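Local structure of rubisco operon transcriptional regulator (Synechocystis sp., 5Y2W) at residues Q202-L205 with D206-M209. The protein probably represses transcription as a LysR-type regulator of carbon metabolism genes, its regulatory domain binding the metabolite 2-phosphoglycolate. Numbering follows the deposited sequence.
Sequences QTFL and DYLM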
# COMPACT_ATOMS: atom_id res chain seq x y z
N GLN A 202 0.61 13.02 23.16
CA GLN A 202 0.97 12.31 24.38
C GLN A 202 -0.14 11.32 24.72
O GLN A 202 0.11 10.21 25.22
CB GLN A 202 1.22 13.27 25.56
CG GLN A 202 1.65 12.56 26.84
CD GLN A 202 3.04 11.96 26.71
OE1 GLN A 202 3.96 12.62 26.25
NE2 GLN A 202 3.18 10.70 27.09
N THR A 203 -1.38 11.71 24.47
CA THR A 203 -2.52 10.82 24.86
C THR A 203 -2.49 9.55 23.99
O THR A 203 -2.76 8.45 24.46
CB THR A 203 -3.89 11.51 24.69
OG1 THR A 203 -3.86 12.84 25.23
CG2 THR A 203 -5.00 10.71 25.33
N PHE A 204 -2.17 9.71 22.71
CA PHE A 204 -2.20 8.58 21.77
C PHE A 204 -1.10 7.59 22.14
O PHE A 204 -1.34 6.37 22.18
CB PHE A 204 -2.03 9.01 20.29
CG PHE A 204 -1.99 7.83 19.36
CD1 PHE A 204 -3.12 7.05 19.15
CD2 PHE A 204 -0.79 7.41 18.79
CE1 PHE A 204 -3.08 5.92 18.36
CE2 PHE A 204 -0.75 6.27 17.99
CZ PHE A 204 -1.90 5.53 17.77
N LEU A 205 0.07 8.15 22.46
CA LEU A 205 1.27 7.41 22.79
C LEU A 205 1.04 6.50 23.96
O LEU A 205 1.34 5.28 23.90
CB LEU A 205 2.40 8.41 23.05
CG LEU A 205 3.81 7.89 23.40
CD1 LEU A 205 4.34 6.92 22.34
CD2 LEU A 205 4.79 9.06 23.58
N ASP A 206 0.46 7.05 25.02
CA ASP A 206 0.12 6.25 26.20
C ASP A 206 -0.93 5.24 25.85
O ASP A 206 -0.94 4.14 26.40
CB ASP A 206 -0.42 7.14 27.36
CG ASP A 206 0.61 8.16 27.85
OD1 ASP A 206 1.81 7.90 27.73
OD2 ASP A 206 0.22 9.23 28.34
N TYR A 207 -1.87 5.62 24.98
CA TYR A 207 -2.92 4.68 24.56
C TYR A 207 -2.30 3.47 23.80
O TYR A 207 -2.57 2.28 24.09
CB TYR A 207 -3.99 5.40 23.70
CG TYR A 207 -4.94 4.43 23.03
CD1 TYR A 207 -5.93 3.76 23.75
CD2 TYR A 207 -4.81 4.14 21.67
CE1 TYR A 207 -6.77 2.85 23.14
CE2 TYR A 207 -5.64 3.22 21.05
CZ TYR A 207 -6.62 2.59 21.78
OH TYR A 207 -7.43 1.69 21.13
N LEU A 208 -1.43 3.80 22.86
CA LEU A 208 -0.71 2.77 22.09
C LEU A 208 0.06 1.84 23.01
O LEU A 208 -0.07 0.61 22.91
CB LEU A 208 0.26 3.44 21.09
CG LEU A 208 1.11 2.52 20.18
CD1 LEU A 208 0.26 1.59 19.30
CD2 LEU A 208 1.98 3.38 19.30
N MET A 209 0.86 2.42 23.90
CA MET A 209 1.65 1.58 24.84
C MET A 209 0.76 0.71 25.68
O MET A 209 1.06 -0.45 25.94
CB MET A 209 2.51 2.42 25.76
CG MET A 209 3.56 3.17 25.00
SD MET A 209 4.42 2.05 23.83
CE MET A 209 5.22 3.38 23.01
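Gln202 and Asp206, one helical turn apart, are joined twice: Asp206 N donates to Gln202 O at 3.2 Å, and Gln202 NE2 returns a bond to Asp206 OD1, also at 3.2 Å. The second is bent, its N-H...O angle 136°. OD1 is met on its syn side, 33° out of the carboxylate plane, while it lies close to the plane of the amide, the two groups being turned obliquely to one another. With CG anti to the backbone N (chi1 -178°) and the chain bent at chi2, the glutamine folds its amide over toward the next turn. An alanine here would probably deprive the carboxylate of this amide partner, leaving Asp206 freer to turn. Helix 199-211, to which both residues belong, packs against the mixed sheet of a LysR effector-binding domain, which has the periplasmic-binding-protein fold. On the apolar side of the helix the same four-residue spacing pairs Leu205 with Met209 and Phe204 with Leu208, while Tyr207 joins at three. Leu205 and Met209 lie alongside, pointing the same way, Leu205 CD1 3.7 Å from Met209 CE, and both rest on Val189 of strand 186-192. Phe204 reaches two neighbours obliquely to its ring: Phe204 CE1 is 4.1 Å from Tyr207 CD2, at the edge of the tyrosine, and Phe204 CE2 is 4.2 Å from Leu208 CD2. Phe32 of helix 24-35 meets the Phe204 ring edge-to-face and also touches Tyr207.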